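Local coordinates for tail fiber protein (Acinetobacter phage AM24, PDB 5W5P) that probably recognises, and may degrade, the capsular polysaccharide of Acinetobacter baumannii as the trimeric tailspike of the phage, at residues D534-E548 / L560-R573. Sequence-based numbering, arbitrary orientation.
Sequences DVYVAASLTGFTQLE and LFKHFTSPVLTIER
Pro-567 sits squarely over one face of the Phe-544 ring, its CG 3.6 Å from the centroid of that ring and nearly on the normal, a CH-pi contact. With CG anti to the backbone N (chi1 178°), the Phe-544 side chain reaches Pro-567, and the edge of its ring is turned toward the face of Phe-564, an offset edge-to-face pair with planes at 81°. Tyr-585 meets Phe-564 in a second edge-to-face contact.

Next to this cluster, the Gln-546 amide takes hold of the backbone of Phe-564 twice. OE1 of Gln-546 accepts from N of Phe-564 at 3.0 Å, in the carbonyl plane and on a lone pair, while NE2 of Gln-546 donates to O of Phe-564 at 2.6 Å from above that carbonyl's plane. The two bonds together fix the rotation of the amide. Lys-562 crosses Gln-546 at about a right angle and runs alongside Glu-548, CD of Lys-562 lying 3.8 Å from CG of Glu-548.

Toward the other end the contact is aliphatic. CB of Leu-541 meets CB of Leu-569 at 3.7 Å, and CB of Ala-539 rests on CG2 of Ile-571, also at 3.7 Å. Beyond them the guanidinium of Arg-573 comes edge-on to O of Val-535, and a water links its NH2 to N of Val-535; NE of Arg-573 is hydrogen-bonded to OH of Tyr-578.

Strand 535-546, bulged at Thr-542 and Gly-543 opposite Lys-516, packs face to face against strand 569-573 at 160°, their axes 7.1 Å apart: antiparallel strands from two different sheets, layered as in a beta-sandwich, in the C-terminal domain beyond the parallel beta-helix.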
loop_
_atom_site.group_PDB
_atom_site.type_symbol
_atom_site.label_atom_id
_atom_site.label_comp_id
_atom_site.label_asym_id
_atom_site.label_seq_id
_atom_site.Cartn_x
_atom_site.Cartn_y
_atom_site.Cartn_z
ATOM N N ASP A 534 -24.705 -36.158 18.733
ATOM C CA ASP A 534 -24.962 -35.383 19.939
ATOM C C ASP A 534 -23.671 -35.181 20.723
ATOM O O ASP A 534 -22.845 -36.089 20.836
ATOM C CB ASP A 534 -25.999 -36.085 20.823
ATOM C CG ASP A 534 -27.323 -36.318 20.111
ATOM O OD1 ASP A 534 -27.610 -35.613 19.122
ATOM O OD2 ASP A 534 -28.082 -37.206 20.550
ATOM N N VAL A 535 -23.497 -33.978 21.261
ATOM C CA VAL A 535 -22.379 -33.666 22.142
ATOM C C VAL A 535 -22.940 -33.149 23.459
ATOM O O VAL A 535 -23.950 -32.437 23.480
ATOM C CB VAL A 535 -21.412 -32.643 21.512
ATOM C CG1 VAL A 535 -20.608 -33.305 20.396
ATOM C CG2 VAL A 535 -22.172 -31.427 21.003
ATOM N N TYR A 536 -22.285 -33.506 24.555
ATOM C CA TYR A 536 -22.815 -33.261 25.886
ATOM C C TYR A 536 -21.979 -32.218 26.615
ATOM O O TYR A 536 -20.783 -32.060 26.355
ATOM C CB TYR A 536 -22.873 -34.567 26.680
ATOM C CG TYR A 536 -23.449 -35.706 25.867
ATOM C CD1 TYR A 536 -24.824 -35.834 25.694
ATOM C CD2 TYR A 536 -22.622 -36.644 25.259
ATOM C CE1 TYR A 536 -25.363 -36.868 24.946
ATOM C CE2 TYR A 536 -23.153 -37.682 24.506
ATOM C CZ TYR A 536 -24.526 -37.787 24.354
ATOM O OH TYR A 536 -25.068 -38.814 23.612
ATOM N N VAL A 537 -22.633 -31.501 27.529
ATOM C CA VAL A 537 -22.028 -30.404 28.269
ATOM C C VAL A 537 -22.125 -30.698 29.759
ATOM O O VAL A 537 -23.166 -31.153 30.247
ATOM C CB VAL A 537 -22.707 -29.057 27.941
ATOM C CG1 VAL A 537 -22.199 -27.956 28.866
ATOM C CG2 VAL A 537 -22.490 -28.685 26.480
ATOM N N ALA A 538 -21.036 -30.439 30.477
ATOM C CA ALA A 538 -21.029 -30.392 31.932
ATOM C C ALA A 538 -20.577 -29.004 32.361
ATOM O O ALA A 538 -19.553 -28.507 31.881
ATOM C CB ALA A 538 -20.112 -31.464 32.522
ATOM N N ALA A 539 -21.344 -28.379 33.246
ATOM C CA ALA A 539 -21.084 -27.028 33.714
ATOM C C ALA A 539 -20.772 -27.029 35.206
ATOM O O ALA A 539 -21.201 -27.909 35.955
ATOM C CB ALA A 539 -22.286 -26.115 33.445
ATOM N N SER A 540 -20.033 -26.010 35.634
ATOM C CA SER A 540 -19.710 -25.852 37.044
ATOM C C SER A 540 -19.644 -24.369 37.368
ATOM O O SER A 540 -18.979 -23.609 36.662
ATOM C CB SER A 540 -18.384 -26.533 37.380
ATOM O OG SER A 540 -18.124 -26.480 38.767
ATOM N N LEU A 541 -20.338 -23.962 38.426
ATOM C CA LEU A 541 -20.320 -22.574 38.881
ATOM C C LEU A 541 -19.005 -22.329 39.612
ATOM O O LEU A 541 -18.835 -22.742 40.762
ATOM C CB LEU A 541 -21.519 -22.290 39.779
ATOM C CG LEU A 541 -21.691 -20.857 40.280
ATOM C CD1 LEU A 541 -21.948 -19.907 39.114
ATOM C CD2 LEU A 541 -22.812 -20.767 41.313
ATOM N N THR A 542 -18.066 -21.659 38.944
ATOM C CA THR A 542 -16.765 -21.381 39.541
ATOM C C THR A 542 -16.744 -20.091 40.347
ATOM O O THR A 542 -15.903 -19.942 41.239
ATOM C CB THR A 542 -15.678 -21.307 38.461
ATOM O OG1 THR A 542 -15.637 -19.987 37.898
ATOM C CG2 THR A 542 -15.950 -22.316 37.363
ATOM N N GLY A 543 -17.635 -19.152 40.052
ATOM C CA GLY A 543 -17.641 -17.884 40.753
ATOM C C GLY A 543 -19.001 -17.236 40.676
ATOM O O GLY A 543 -19.764 -17.460 39.730
ATOM N N PHE A 544 -19.310 -16.427 41.687
ATOM C CA PHE A 544 -20.573 -15.706 41.719
ATOM C C PHE A 544 -20.426 -14.502 42.637
ATOM O O PHE A 544 -19.801 -14.595 43.696
ATOM C CB PHE A 544 -21.724 -16.605 42.194
ATOM C CG PHE A 544 -23.045 -15.895 42.285
ATOM C CD1 PHE A 544 -23.845 -15.751 41.167
ATOM C CD2 PHE A 544 -23.482 -15.367 43.486
ATOM C CE1 PHE A 544 -25.058 -15.094 41.244
ATOM C CE2 PHE A 544 -24.695 -14.710 43.572
ATOM C CZ PHE A 544 -25.483 -14.573 42.447
ATOM N N THR A 545 -20.991 -13.377 42.216
ATOM C CA THR A 545 -21.074 -12.206 43.075
ATOM C C THR A 545 -22.255 -11.368 42.619
ATOM O O THR A 545 -22.601 -11.350 41.434
ATOM C CB THR A 545 -19.783 -11.374 43.063
ATOM O OG1 THR A 545 -19.994 -10.141 43.763
ATOM C CG2 THR A 545 -19.345 -11.072 41.654
ATOM N N GLN A 546 -22.880 -10.688 43.575
ATOM C CA GLN A 546 -24.032 -9.851 43.296
ATOM C C GLN A 546 -23.977 -8.625 44.187
ATOM O O GLN A 546 -23.384 -8.649 45.268
ATOM C CB GLN A 546 -25.353 -10.599 43.519
ATOM C CG GLN A 546 -25.673 -10.904 44.976
ATOM C CD GLN A 546 -26.813 -11.892 45.125
ATOM O OE1 GLN A 546 -27.846 -11.775 44.465
ATOM N NE2 GLN A 546 -26.624 -12.882 45.986
ATOM N N LEU A 547 -24.592 -7.548 43.720
ATOM C CA LEU A 547 -24.717 -6.349 44.529
ATOM C C LEU A 547 -25.900 -6.497 45.477
ATOM O O LEU A 547 -26.987 -6.913 45.067
ATOM C CB LEU A 547 -24.884 -5.120 43.637
ATOM C CG LEU A 547 -23.565 -4.564 43.105
ATOM C CD1 LEU A 547 -23.752 -3.952 41.722
ATOM C CD2 LEU A 547 -22.985 -3.553 44.084
ATOM N N GLU A 548 -25.681 -6.174 46.748
ATOM C CA GLU A 548 -26.716 -6.271 47.768
ATOM C C GLU A 548 -27.244 -4.913 48.211
ATOM O O GLU A 548 -28.135 -4.859 49.064
ATOM C CB GLU A 548 -26.188 -7.042 48.984
ATOM C CG GLU A 548 -25.676 -8.440 48.660
ATOM C CD GLU A 548 -25.090 -9.149 49.872
ATOM O OE1 GLU A 548 -24.218 -10.024 49.685
ATOM O OE2 GLU A 548 -25.499 -8.836 51.011
ATOM N N LEU A 560 -30.478 -1.256 45.006
ATOM C CA LEU A 560 -30.351 -2.540 44.330
ATOM C C LEU A 560 -30.593 -3.675 45.320
ATOM O O LEU A 560 -30.086 -3.657 46.444
ATOM C CB LEU A 560 -28.968 -2.678 43.696
ATOM C CG LEU A 560 -28.596 -1.706 42.579
ATOM C CD1 LEU A 560 -27.140 -1.902 42.196
ATOM C CD2 LEU A 560 -29.500 -1.887 41.369
ATOM N N PHE A 561 -31.367 -4.670 44.888
ATOM C CA PHE A 561 -31.837 -5.751 45.742
ATOM C C PHE A 561 -31.034 -7.023 45.502
ATOM O O PHE A 561 -30.681 -7.345 44.364
ATOM C CB PHE A 561 -33.322 -6.018 45.483
ATOM C CG PHE A 561 -33.938 -7.035 46.411
ATOM C CD1 PHE A 561 -34.212 -6.713 47.732
ATOM C CD2 PHE A 561 -34.267 -8.304 45.955
ATOM C CE1 PHE A 561 -34.788 -7.637 48.578
ATOM C CE2 PHE A 561 -34.847 -9.234 46.803
ATOM C CZ PHE A 561 -35.106 -8.900 48.115
ATOM N N LYS A 562 -30.756 -7.749 46.581
ATOM C CA LYS A 562 -30.081 -9.045 46.506
ATOM C C LYS A 562 -31.105 -10.095 46.086
ATOM O O LYS A 562 -31.939 -10.525 46.888
ATOM C CB LYS A 562 -29.444 -9.387 47.850
ATOM C CG LYS A 562 -28.811 -10.765 47.918
ATOM C CD LYS A 562 -28.330 -11.088 49.327
ATOM C CE LYS A 562 -27.681 -12.461 49.371
ATOM N NZ LYS A 562 -27.124 -12.803 50.707
ATOM N N HIS A 563 -31.048 -10.518 44.818
ATOM C CA HIS A 563 -32.064 -11.419 44.282
ATOM C C HIS A 563 -31.761 -12.884 44.572
ATOM O O HIS A 563 -32.692 -13.691 44.693
ATOM C CB HIS A 563 -32.204 -11.219 42.771
ATOM C CG HIS A 563 -32.971 -9.992 42.387
ATOM N ND1 HIS A 563 -32.489 -8.718 42.598
ATOM C CD2 HIS A 563 -34.186 -9.843 41.807
ATOM C CE1 HIS A 563 -33.375 -7.837 42.164
ATOM N NE2 HIS A 563 -34.413 -8.493 41.680
ATOM N N PHE A 564 -30.486 -13.250 44.675
ATOM C CA PHE A 564 -30.080 -14.636 44.856
ATOM C C PHE A 564 -29.568 -14.861 46.274
ATOM O O PHE A 564 -28.843 -14.026 46.822
ATOM C CB PHE A 564 -29.001 -15.023 43.837
ATOM C CG PHE A 564 -29.504 -15.117 42.420
ATOM C CD1 PHE A 564 -30.117 -16.275 41.967
ATOM C CD2 PHE A 564 -29.354 -14.054 41.539
ATOM C CE1 PHE A 564 -30.577 -16.377 40.672
ATOM C CE2 PHE A 564 -29.809 -14.148 40.232
ATOM C CZ PHE A 564 -30.424 -15.313 39.800
ATOM N N THR A 565 -29.956 -15.988 46.869
ATOM C CA THR A 565 -29.497 -16.383 48.201
ATOM C C THR A 565 -28.777 -17.722 48.065
ATOM O O THR A 565 -29.417 -18.767 47.916
ATOM C CB THR A 565 -30.660 -16.460 49.190
ATOM O OG1 THR A 565 -31.201 -15.148 49.392
ATOM C CG2 THR A 565 -30.197 -17.021 50.526
ATOM N N SER A 566 -27.441 -17.674 48.103
ATOM C CA SER A 566 -26.545 -18.816 47.935
ATOM C C SER A 566 -26.966 -19.677 46.748
ATOM O O SER A 566 -27.447 -20.801 46.932
ATOM C CB SER A 566 -26.495 -19.648 49.218
ATOM O OG SER A 566 -27.734 -20.284 49.450
ATOM N N PRO A 567 -26.789 -19.195 45.521
ATOM C CA PRO A 567 -27.317 -19.923 44.363
ATOM C C PRO A 567 -26.504 -21.162 44.022
ATOM O O PRO A 567 -25.291 -21.230 44.240
ATOM C CB PRO A 567 -27.238 -18.889 43.237
ATOM C CG PRO A 567 -26.105 -18.010 43.631
ATOM C CD PRO A 567 -26.128 -17.938 45.135
ATOM N N VAL A 568 -27.200 -22.148 43.464
ATOM C CA VAL A 568 -26.602 -23.384 42.975
ATOM C C VAL A 568 -26.933 -23.497 41.492
ATOM O O VAL A 568 -28.065 -23.217 41.082
ATOM C CB VAL A 568 -27.108 -24.607 43.768
ATOM C CG1 VAL A 568 -27.048 -25.874 42.930
ATOM C CG2 VAL A 568 -26.298 -24.773 45.039
ATOM N N LEU A 569 -25.940 -23.876 40.690
ATOM C CA LEU A 569 -26.099 -23.957 39.244
ATOM C C LEU A 569 -26.607 -25.335 38.837
ATOM O O LEU A 569 -26.066 -26.359 39.266
ATOM C CB LEU A 569 -24.776 -23.659 38.537
ATOM C CG LEU A 569 -24.669 -24.136 37.084
ATOM C CD1 LEU A 569 -25.576 -23.319 36.173
ATOM C CD2 LEU A 569 -23.225 -24.087 36.598
ATOM N N THR A 570 -27.644 -25.352 38.006
ATOM C CA THR A 570 -28.130 -26.568 37.376
ATOM C C THR A 570 -28.285 -26.314 35.883
ATOM O O THR A 570 -28.584 -25.193 35.461
ATOM C CB THR A 570 -29.467 -27.020 37.980
ATOM O OG1 THR A 570 -30.356 -25.899 38.069
ATOM C CG2 THR A 570 -29.257 -27.607 39.371
ATOM N N ILE A 571 -28.068 -27.354 35.079
ATOM C CA ILE A 571 -28.262 -27.247 33.638
ATOM C C ILE A 571 -29.224 -28.336 33.184
ATOM O O ILE A 571 -29.346 -29.391 33.816
ATOM C CB ILE A 571 -26.939 -27.322 32.835
ATOM C CG1 ILE A 571 -26.249 -28.677 33.021
ATOM C CG2 ILE A 571 -26.006 -26.179 33.215
ATOM C CD1 ILE A 571 -24.959 -28.800 32.231
ATOM N N GLU A 572 -29.915 -28.062 32.078
ATOM C CA GLU A 572 -30.887 -28.980 31.501
ATOM C C GLU A 572 -30.750 -28.956 29.986
ATOM O O GLU A 572 -30.680 -27.879 29.387
ATOM C CB GLU A 572 -32.316 -28.605 31.912
ATOM C CG GLU A 572 -33.392 -29.322 31.117
ATOM C CD GLU A 572 -34.785 -28.766 31.363
ATOM O OE1 GLU A 572 -34.899 -27.637 31.887
ATOM O OE2 GLU A 572 -35.767 -29.465 31.031
ATOM N N ARG A 573 -30.705 -30.135 29.371
ATOM C CA ARG A 573 -30.590 -30.247 27.923
ATOM C C ARG A 573 -31.983 -30.223 27.301
ATOM O O ARG A 573 -32.840 -31.040 27.656
ATOM C CB ARG A 573 -29.847 -31.521 27.523
ATOM C CG ARG A 573 -29.891 -31.798 26.023
ATOM C CD ARG A 573 -29.199 -33.103 25.654
ATOM N NE ARG A 573 -27.866 -32.871 25.101
ATOM C CZ ARG A 573 -27.571 -32.880 23.804
ATOM N NH1 ARG A 573 -28.511 -33.114 22.899
ATOM N NH2 ARG A 573 -26.328 -32.657 23.411
HETATM O O HOH W 1 -25.556 -32.038 20.442
HETATM O O HOH W 2 -30.703 -5.413 49.138
#